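Local coordinates for 3-oxo-tetronate kinase (Cupriavidus necator, PDB 5DMH), which catalyses the ATP-dependent phosphorylation of 3-oxo-tetronate to 3-oxo-tetronate 4-phosphate, a step of four-carbon acid sugar metabolism, at residues A[58-63]-A[80-85]; A[142-147]-A[251-256]; A[149-154]-A[234-239]; A[202-207]-A[230-235]. All coordinates share one frame; numbering follows the deposited sequence.

Interaction 1 of 4, residues A[58-63]-A[80-85]; sequences TVQTIG and VVALKS
V80 O is held by two neighbours on the 58-63 strand: T61 N donates a hydrogen bond of 2.9 Å to it, and Q60 CA lies 3.2 Å from the same oxygen, a CA-H...O contact. The ladder continues with V80 N to V59 O, A82 N to T61 O and G63 N to A82 O. It is parallel, with Q60 beside V80, T61 beside V81 and I62 beside A82. Strand 58-62 is the last of the parallel strands of the sugar-binding domain, and its other edge pairs antiparallel with strand 407-415 of the nucleotide-binding domain through L408, with R406 just ahead of that strand bonding I62. On the V81 side, T61 has OG1 between its backbone N and carbonyl carbon (chi1 65°), from where it donates to G63 O over 2.8 Å. The hydroxyl thus ties down the turn leaving the strand, while V81 CG2 packs against OG1 at 3.6 Å and V81 CG1 lies 3.8 Å from G63 O. On the other face, the extended Q60 chain carries NE2 to 3.7 Å from A82 CB. This amide nitrogen is buried without a polar partner in the model. Farther along, K84 forms salt bridges to E370 and E394, two residues inferred to bind ATP.

Interaction 2 of 4, residues A[142-147]-A[251-256]; sequences DFTIAC and LITGGS
I145 O takes two bonds from one residue: T253 OG1 meets a lone pair in the carbonyl plane at 2.7 Å, while T253 N reaches the same oxygen only weakly at 3.2 Å. With chi1 at 91°, off a staggered position, T253 brings its hydroxyl there, and the hydroxyl is also bonded to Y116 OH. This is the tight end of the contact. C147 N binds T253 O, and C147 O receives G255 N while G254 CA makes a CA-H...O contact of 3.2 Å with that same C147 O. Toward the start of the strands the backbone ladder opens, and a side chain and a water replace direct backbone bonds. The hydroxyl bond there is nevertheless short: T144 OG1, anti to its own nitrogen (chi1 -168°), bonds L251 O at 2.6 Å from well above the carbonyl plane. Beyond it the water donates to F143 O and accepts from L251 N. I145 CG1 and I252 CG2 run side by side at 4.1 Å on one face; on the other, helix 128-139 covers T144 and L251. With strand 228-231 flanking 144-147 and strand 111-115 flanking 251-254, this is the interior of a parallel sheet in an alpha/beta domain.

Interaction 3 of 4, residues A[149-154]-A[234-239]; sequences AFPENG and VSDADL
P151 packs its ring against the first turn of helix 236-245, and L239 CD1 presses on P151 CD at 3.5 Å, closer than carbons usually lie. D236 OD1 lies along the same ring, 3.4 Å from both CB and CG of P151 and hardly farther from CD. Deeper in, A149 CB adds a looser apolar touch to L239 CD2 at 4.2 Å. No hydrogen bond joins the two segments directly; one water does so instead, accepting from E152 N at 3.0 Å and donating to D236 OD1 at 2.6 Å. The next shell sets these groups in place. D236 turns CG back beside its own backbone nitrogen (chi1 -77°), and from there OD1 reaches both the proline ring and the water. S235 is the N-cap: its OG accepts D238 N at 3.1 Å. D238 in turn reaches back, and its OD2 receives V234 N on the anti side in an almost straight bond of 2.9 Å. On the loop side N153 N bonds F150 O across the short 3-10 segment, and E152 OE2 reaches Q413. The chemistry implies a mixed surface, apolar packing of P151 and L239 beside an aspartate whose negative charge the helix start would probably stabilise.

Interaction 4 of 4, residues A[202-207]-A[230-235]; sequences LRYDAV and IADAVS
L202 and its neighbours meet the 230-235 segment first through the backbone. L202 N bonds I230 O at 2.8 Å and D232 N bonds L202 O at 3.0 Å, the parallel pairing that sets L202 beside A231. The second kind of interaction is side chain to backbone, and D232 carries it. Its OD2 accepts Y204 N at 2.8 Å, on the anti side of the carboxylate and 20° out of its plane, with a bent N-H angle of 137°. The same oxygen also takes R159 N and OD1 takes G160 N, so three backbone N-H groups hold the carboxylate and fix its rotation. Contacts around that group form a third class. Y204 has CG between its backbone N and carbonyl carbon (chi1 71°), which places the ring with OD2 near its plane, at the edge, 3.6 Å from CD1. R203 runs alongside with CG 3.6 Å from OD2, but its guanidinium lies beyond salt-bridge contact. Apolar packing is limited to L202 CD2 on A231 CB at 4.2 Å, with L242 of helix 236-245 against both residues. Separately, V207 CG2 comes to 3.8 Å from D232 O, which is buried with no polar partner in the model. An aspartate just past one strand thus receives the first backbone N-H of the helix that follows the neighbouring strand, 199-202, at the C-terminal ends of parallel alpha/beta strands, where 199-202 is the edge strand.

In the fold
From the N terminus, interaction 1 comes first and closes a loop of only 16 residues before any other contact opens. Interaction 2 then starts at 142-147 and is completed only at 251-256, enclosing the remaining two. Interaction 3 opens just afterwards, at 149-154; interaction 4 opens at 202-207, and both end on one stretch, sharing V234 and S235. Strand 144-147 lies between the strands 251-254 and 228-231, so interactions 2 and 4 are adjacent, A146 O probably accepting A231 N. Interaction 3 ties the loop after strand 144-147 to helix 236-245, and L239 reaches C147 and A233. Interaction 1 stands apart, about 18 Å from interaction 2 between centres, where the sugar-binding domain meets the nucleotide-binding one.

Interaction 1 of 4, residues A[58-63]-A[80-85]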
# COMPACT_ATOMS: atom_id res chain seq x y z
N THR A 58 -13.08 1.67 -9.90
CA THR A 58 -12.25 0.68 -9.24
C THR A 58 -12.93 0.11 -8.02
O THR A 58 -13.55 0.84 -7.27
CB THR A 58 -10.91 1.29 -8.83
OG1 THR A 58 -10.23 1.77 -10.00
CG2 THR A 58 -10.01 0.27 -8.12
N VAL A 59 -12.83 -1.21 -7.85
CA VAL A 59 -13.25 -1.87 -6.62
C VAL A 59 -12.05 -2.54 -5.95
O VAL A 59 -11.25 -3.22 -6.61
CB VAL A 59 -14.37 -2.89 -6.88
CG1 VAL A 59 -14.59 -3.78 -5.64
CG2 VAL A 59 -15.67 -2.18 -7.27
N GLN A 60 -11.90 -2.32 -4.65
CA GLN A 60 -10.85 -2.97 -3.88
C GLN A 60 -11.47 -4.13 -3.11
O GLN A 60 -12.47 -3.94 -2.42
CB GLN A 60 -10.19 -2.00 -2.90
CG GLN A 60 -9.28 -2.69 -1.92
CD GLN A 60 -8.41 -1.73 -1.17
OE1 GLN A 60 -8.14 -0.63 -1.65
NE2 GLN A 60 -7.96 -2.12 0.01
N THR A 61 -10.89 -5.32 -3.26
CA THR A 61 -11.35 -6.47 -2.51
C THR A 61 -10.32 -6.81 -1.46
O THR A 61 -9.13 -6.57 -1.63
CB THR A 61 -11.56 -7.72 -3.42
OG1 THR A 61 -10.30 -8.13 -3.97
CG2 THR A 61 -12.55 -7.42 -4.53
N ILE A 62 -10.79 -7.34 -0.34
CA ILE A 62 -9.91 -7.78 0.72
C ILE A 62 -9.70 -9.25 0.46
O ILE A 62 -10.60 -10.05 0.67
CB ILE A 62 -10.52 -7.52 2.11
CG1 ILE A 62 -10.86 -6.05 2.28
CG2 ILE A 62 -9.55 -7.94 3.19
CD1 ILE A 62 -9.68 -5.10 2.00
N GLY A 63 -8.53 -9.60 -0.08
CA GLY A 63 -8.32 -10.93 -0.60
C GLY A 63 -9.33 -11.23 -1.68
O GLY A 63 -9.83 -10.32 -2.37
N VAL A 80 -8.65 -4.14 -7.58
CA VAL A 80 -7.45 -4.15 -6.76
C VAL A 80 -7.60 -5.13 -5.61
O VAL A 80 -8.41 -4.91 -4.70
CB VAL A 80 -7.12 -2.75 -6.15
CG1 VAL A 80 -5.86 -2.85 -5.26
CG2 VAL A 80 -6.89 -1.70 -7.25
N VAL A 81 -6.84 -6.22 -5.66
CA VAL A 81 -6.83 -7.21 -4.60
C VAL A 81 -5.80 -6.85 -3.52
O VAL A 81 -4.60 -6.83 -3.76
CB VAL A 81 -6.56 -8.63 -5.16
CG1 VAL A 81 -6.51 -9.66 -4.02
CG2 VAL A 81 -7.59 -9.01 -6.21
N ALA A 82 -6.29 -6.58 -2.31
CA ALA A 82 -5.45 -6.31 -1.17
C ALA A 82 -4.98 -7.59 -0.47
O ALA A 82 -5.80 -8.41 -0.01
CB ALA A 82 -6.21 -5.43 -0.19
N LEU A 83 -3.68 -7.78 -0.42
CA LEU A 83 -3.05 -8.87 0.33
C LEU A 83 -2.24 -8.30 1.51
O LEU A 83 -1.80 -7.15 1.45
CB LEU A 83 -2.10 -9.68 -0.55
CG LEU A 83 -2.67 -10.28 -1.83
CD1 LEU A 83 -1.60 -11.07 -2.59
CD2 LEU A 83 -3.91 -11.15 -1.52
N LYS A 84 -1.99 -9.12 2.54
CA LYS A 84 -1.10 -8.76 3.63
C LYS A 84 0.17 -9.59 3.45
O LYS A 84 0.46 -10.49 4.23
CB LYS A 84 -1.77 -9.02 5.00
CG LYS A 84 -1.04 -8.40 6.18
CD LYS A 84 -1.68 -8.78 7.54
CE LYS A 84 -1.04 -8.06 8.69
NZ LYS A 84 0.38 -8.44 8.94
N SER A 85 0.90 -9.31 2.37
CA SER A 85 1.91 -10.26 1.88
C SER A 85 3.30 -9.64 1.79
O SER A 85 4.24 -10.25 1.26
CB SER A 85 1.53 -10.73 0.49
OG SER A 85 1.37 -9.60 -0.36

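Interaction 2 of 4, residues A[142-147]-A[251-256]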
# COMPACT_ATOMS: atom_id res chain seq x y z
N ASP A 142 8.29 -12.35 -20.50
CA ASP A 142 9.71 -12.36 -20.22
C ASP A 142 10.26 -11.05 -19.69
O ASP A 142 11.48 -10.93 -19.51
CB ASP A 142 10.50 -12.81 -21.47
CG ASP A 142 10.45 -11.80 -22.61
OD1 ASP A 142 9.95 -10.67 -22.43
OD2 ASP A 142 10.94 -12.14 -23.72
N PHE A 143 9.39 -10.11 -19.37
CA PHE A 143 9.85 -8.79 -18.92
C PHE A 143 8.82 -7.95 -18.20
O PHE A 143 7.67 -7.87 -18.62
CB PHE A 143 10.33 -7.98 -20.12
CG PHE A 143 10.84 -6.61 -19.78
CD1 PHE A 143 12.16 -6.42 -19.45
CD2 PHE A 143 9.99 -5.50 -19.79
CE1 PHE A 143 12.64 -5.16 -19.14
CE2 PHE A 143 10.47 -4.24 -19.50
CZ PHE A 143 11.79 -4.07 -19.17
N THR A 144 9.24 -7.26 -17.15
CA THR A 144 8.42 -6.19 -16.59
C THR A 144 9.31 -5.10 -16.08
O THR A 144 10.53 -5.27 -16.02
CB THR A 144 7.48 -6.66 -15.48
OG1 THR A 144 6.56 -5.62 -15.20
CG2 THR A 144 8.25 -7.02 -14.24
N ILE A 145 8.72 -3.96 -15.75
CA ILE A 145 9.44 -2.90 -15.07
C ILE A 145 9.09 -2.93 -13.59
O ILE A 145 8.06 -3.49 -13.16
CB ILE A 145 9.11 -1.49 -15.61
CG1 ILE A 145 7.62 -1.18 -15.50
CG2 ILE A 145 9.63 -1.34 -17.06
CD1 ILE A 145 7.31 0.26 -15.71
N ALA A 146 9.97 -2.29 -12.82
CA ALA A 146 9.81 -2.13 -11.39
C ALA A 146 10.05 -0.64 -11.09
O ALA A 146 11.18 -0.15 -11.17
CB ALA A 146 10.83 -2.99 -10.66
N CYS A 147 8.98 0.09 -10.81
CA CYS A 147 9.07 1.53 -10.64
C CYS A 147 8.28 2.01 -9.45
O CYS A 147 7.08 2.33 -9.58
CB CYS A 147 8.53 2.25 -11.87
SG CYS A 147 8.87 4.04 -11.83
N LEU A 251 2.26 -7.39 -17.56
CA LEU A 251 2.52 -7.06 -16.14
C LEU A 251 3.37 -5.80 -16.00
O LEU A 251 4.38 -5.63 -16.68
CB LEU A 251 3.27 -8.21 -15.45
CG LEU A 251 3.55 -8.06 -13.97
CD1 LEU A 251 2.27 -8.05 -13.12
CD2 LEU A 251 4.54 -9.13 -13.47
N ILE A 252 2.92 -4.90 -15.13
CA ILE A 252 3.66 -3.72 -14.74
C ILE A 252 3.75 -3.76 -13.20
O ILE A 252 2.78 -4.13 -12.56
CB ILE A 252 2.93 -2.42 -15.22
CG1 ILE A 252 2.93 -2.36 -16.75
CG2 ILE A 252 3.61 -1.20 -14.64
CD1 ILE A 252 1.95 -1.39 -17.35
N THR A 253 4.91 -3.41 -12.64
CA THR A 253 5.11 -3.40 -11.19
C THR A 253 5.68 -2.08 -10.67
O THR A 253 6.44 -1.37 -11.36
CB THR A 253 5.97 -4.56 -10.68
OG1 THR A 253 7.37 -4.20 -10.64
CG2 THR A 253 5.75 -5.85 -11.51
N GLY A 254 5.28 -1.73 -9.46
CA GLY A 254 5.72 -0.49 -8.85
C GLY A 254 4.80 -0.02 -7.75
O GLY A 254 4.01 -0.79 -7.18
N GLY A 255 4.91 1.27 -7.46
CA GLY A 255 4.00 1.93 -6.54
C GLY A 255 2.78 2.42 -7.28
O GLY A 255 2.45 1.95 -8.37
N SER A 256 2.08 3.40 -6.70
CA SER A 256 0.87 3.87 -7.33
C SER A 256 1.17 4.79 -8.50
O SER A 256 0.36 4.91 -9.39
CB SER A 256 -0.06 4.58 -6.33
OG SER A 256 0.56 5.72 -5.82
O HOH W 1 4.92 -8.27 -18.65

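Interaction 3 of 4, residues A[149-154]-A[234-239]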
# COMPACT_ATOMS: atom_id res chain seq x y z
N ALA A 149 8.56 4.90 -8.10
CA ALA A 149 8.55 6.36 -8.02
C ALA A 149 7.15 6.95 -7.75
O ALA A 149 6.12 6.43 -8.23
CB ALA A 149 9.14 6.95 -9.29
N PHE A 150 7.13 8.07 -7.03
CA PHE A 150 5.89 8.69 -6.60
C PHE A 150 6.20 10.16 -6.27
O PHE A 150 6.27 10.53 -5.10
CB PHE A 150 5.39 7.92 -5.34
CG PHE A 150 3.95 8.21 -4.94
CD1 PHE A 150 3.21 9.21 -5.54
CD2 PHE A 150 3.35 7.43 -3.97
CE1 PHE A 150 1.91 9.44 -5.16
CE2 PHE A 150 2.05 7.65 -3.59
CZ PHE A 150 1.32 8.66 -4.18
N PRO A 151 6.42 10.98 -7.30
CA PRO A 151 6.84 12.37 -7.07
C PRO A 151 5.94 13.16 -6.13
O PRO A 151 6.44 13.97 -5.34
CB PRO A 151 6.81 12.98 -8.49
CG PRO A 151 7.24 11.82 -9.35
CD PRO A 151 6.50 10.62 -8.73
N GLU A 152 4.64 12.94 -6.21
CA GLU A 152 3.68 13.64 -5.37
C GLU A 152 3.98 13.41 -3.88
O GLU A 152 3.58 14.22 -3.02
CB GLU A 152 2.26 13.16 -5.70
CG GLU A 152 1.11 14.01 -5.14
CD GLU A 152 -0.27 13.31 -5.17
OE1 GLU A 152 -0.39 12.14 -5.63
OE2 GLU A 152 -1.24 13.93 -4.67
N ASN A 153 4.61 12.28 -3.58
CA ASN A 153 5.00 11.93 -2.22
C ASN A 153 6.50 11.93 -2.08
O ASN A 153 7.06 11.33 -1.14
CB ASN A 153 4.41 10.57 -1.79
CG ASN A 153 3.20 10.71 -0.86
OD1 ASN A 153 3.14 11.61 -0.02
ND2 ASN A 153 2.22 9.82 -1.03
N GLY A 154 7.18 12.62 -3.00
CA GLY A 154 8.61 12.81 -2.90
C GLY A 154 9.55 11.66 -3.25
O GLY A 154 10.71 11.70 -2.86
N VAL A 234 11.93 10.76 -12.84
CA VAL A 234 12.30 11.98 -12.09
C VAL A 234 11.16 12.98 -12.00
O VAL A 234 11.32 14.05 -11.41
CB VAL A 234 13.54 12.66 -12.68
CG1 VAL A 234 14.65 11.66 -12.88
CG2 VAL A 234 13.23 13.36 -14.01
N SER A 235 10.00 12.60 -12.54
CA SER A 235 8.84 13.48 -12.61
C SER A 235 7.61 12.68 -12.94
O SER A 235 7.71 11.52 -13.38
CB SER A 235 9.06 14.50 -13.71
OG SER A 235 9.14 13.81 -14.92
N ASP A 236 6.43 13.29 -12.74
CA ASP A 236 5.18 12.68 -13.16
C ASP A 236 5.19 12.49 -14.68
O ASP A 236 4.64 11.51 -15.19
CB ASP A 236 3.96 13.49 -12.74
CG ASP A 236 3.61 13.34 -11.26
OD1 ASP A 236 4.15 12.45 -10.57
OD2 ASP A 236 2.79 14.14 -10.80
N ALA A 237 5.81 13.41 -15.41
CA ALA A 237 5.91 13.25 -16.85
C ALA A 237 6.59 11.92 -17.21
O ALA A 237 6.15 11.23 -18.14
CB ALA A 237 6.63 14.42 -17.49
N ASP A 238 7.65 11.55 -16.49
CA ASP A 238 8.32 10.29 -16.74
C ASP A 238 7.37 9.13 -16.46
O ASP A 238 7.36 8.16 -17.19
CB ASP A 238 9.60 10.12 -15.91
CG ASP A 238 10.76 10.91 -16.45
OD1 ASP A 238 10.68 11.50 -17.57
OD2 ASP A 238 11.80 10.91 -15.75
N LEU A 239 6.53 9.25 -15.43
CA LEU A 239 5.60 8.18 -15.09
C LEU A 239 4.56 7.96 -16.21
O LEU A 239 4.22 6.82 -16.56
CB LEU A 239 4.93 8.45 -13.74
CG LEU A 239 5.83 8.25 -12.51
CD1 LEU A 239 5.12 8.73 -11.28
CD2 LEU A 239 6.25 6.79 -12.36
O HOH W 2 3.26 11.35 -8.34

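Interaction 4 of 4, residues A[202-207]-A[230-235]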
# COMPACT_ATOMS: atom_id res chain seq x y z
N LEU A 202 16.14 0.58 -16.83
CA LEU A 202 15.61 1.44 -17.88
C LEU A 202 15.91 2.87 -17.43
O LEU A 202 15.21 3.43 -16.61
CB LEU A 202 14.11 1.17 -18.04
CG LEU A 202 13.28 2.03 -18.96
CD1 LEU A 202 13.88 2.00 -20.37
CD2 LEU A 202 11.83 1.57 -18.99
N ARG A 203 16.99 3.45 -17.96
CA ARG A 203 17.60 4.65 -17.39
C ARG A 203 16.87 5.93 -17.78
O ARG A 203 16.20 6.00 -18.82
CB ARG A 203 19.08 4.70 -17.80
CG ARG A 203 19.95 5.68 -17.03
CD ARG A 203 21.40 5.65 -17.49
NE ARG A 203 22.06 4.40 -17.15
CZ ARG A 203 22.28 3.38 -17.98
NH1 ARG A 203 22.87 2.28 -17.51
NH2 ARG A 203 21.94 3.43 -19.26
N TYR A 204 17.02 6.96 -16.95
CA TYR A 204 16.31 8.23 -17.12
C TYR A 204 16.49 8.89 -18.48
O TYR A 204 15.61 9.63 -18.94
CB TYR A 204 16.79 9.23 -16.05
CG TYR A 204 18.19 9.71 -16.29
CD1 TYR A 204 19.28 8.98 -15.88
CD2 TYR A 204 18.41 10.90 -16.97
CE1 TYR A 204 20.55 9.41 -16.14
CE2 TYR A 204 19.68 11.35 -17.22
CZ TYR A 204 20.76 10.61 -16.79
OH TYR A 204 22.05 11.03 -17.03
N ASP A 205 17.62 8.64 -19.13
CA ASP A 205 17.93 9.31 -20.39
C ASP A 205 17.13 8.71 -21.56
O ASP A 205 16.81 9.42 -22.51
CB ASP A 205 19.43 9.35 -20.64
CG ASP A 205 20.08 7.96 -20.69
OD1 ASP A 205 19.50 6.97 -20.22
OD2 ASP A 205 21.21 7.89 -21.23
N ALA A 206 16.73 7.45 -21.46
CA ALA A 206 15.78 6.90 -22.42
C ALA A 206 14.37 7.41 -22.11
O ALA A 206 13.64 7.83 -23.01
CB ALA A 206 15.82 5.36 -22.40
N VAL A 207 13.99 7.35 -20.84
CA VAL A 207 12.66 7.79 -20.43
C VAL A 207 12.42 9.24 -20.82
O VAL A 207 11.33 9.62 -21.27
CB VAL A 207 12.44 7.58 -18.94
CG1 VAL A 207 11.03 7.98 -18.56
CG2 VAL A 207 12.70 6.13 -18.57
N ILE A 230 14.49 -2.04 -13.24
CA ILE A 230 14.19 -0.85 -12.46
C ILE A 230 13.97 0.26 -13.48
O ILE A 230 14.75 0.39 -14.40
CB ILE A 230 15.35 -0.49 -11.55
CG1 ILE A 230 15.62 -1.59 -10.50
CG2 ILE A 230 15.09 0.85 -10.85
CD1 ILE A 230 14.46 -1.90 -9.60
N ALA A 231 12.88 1.02 -13.37
CA ALA A 231 12.66 2.16 -14.28
C ALA A 231 12.86 3.49 -13.56
O ALA A 231 12.17 3.77 -12.56
CB ALA A 231 11.28 2.11 -14.89
N ASP A 232 13.77 4.30 -14.08
CA ASP A 232 13.97 5.65 -13.59
C ASP A 232 12.72 6.53 -13.85
O ASP A 232 12.00 6.38 -14.84
CB ASP A 232 15.21 6.33 -14.23
CG ASP A 232 16.55 5.84 -13.69
OD1 ASP A 232 16.59 5.11 -12.66
OD2 ASP A 232 17.58 6.21 -14.32
N ALA A 233 12.48 7.48 -12.95
CA ALA A 233 11.41 8.44 -13.15
C ALA A 233 11.70 9.61 -12.23
O ALA A 233 11.78 9.44 -11.00
CB ALA A 233 10.06 7.84 -12.82
N VAL A 234 11.93 10.76 -12.84
CA VAL A 234 12.30 11.98 -12.09
C VAL A 234 11.16 12.98 -12.00
O VAL A 234 11.32 14.05 -11.41
CB VAL A 234 13.54 12.66 -12.68
CG1 VAL A 234 14.65 11.66 -12.88
CG2 VAL A 234 13.23 13.36 -14.01
N SER A 235 10.00 12.60 -12.54
CA SER A 235 8.84 13.48 -12.61
C SER A 235 7.61 12.68 -12.94
O SER A 235 7.71 11.52 -13.38
CB SER A 235 9.06 14.50 -13.71
OG SER A 235 9.14 13.81 -14.92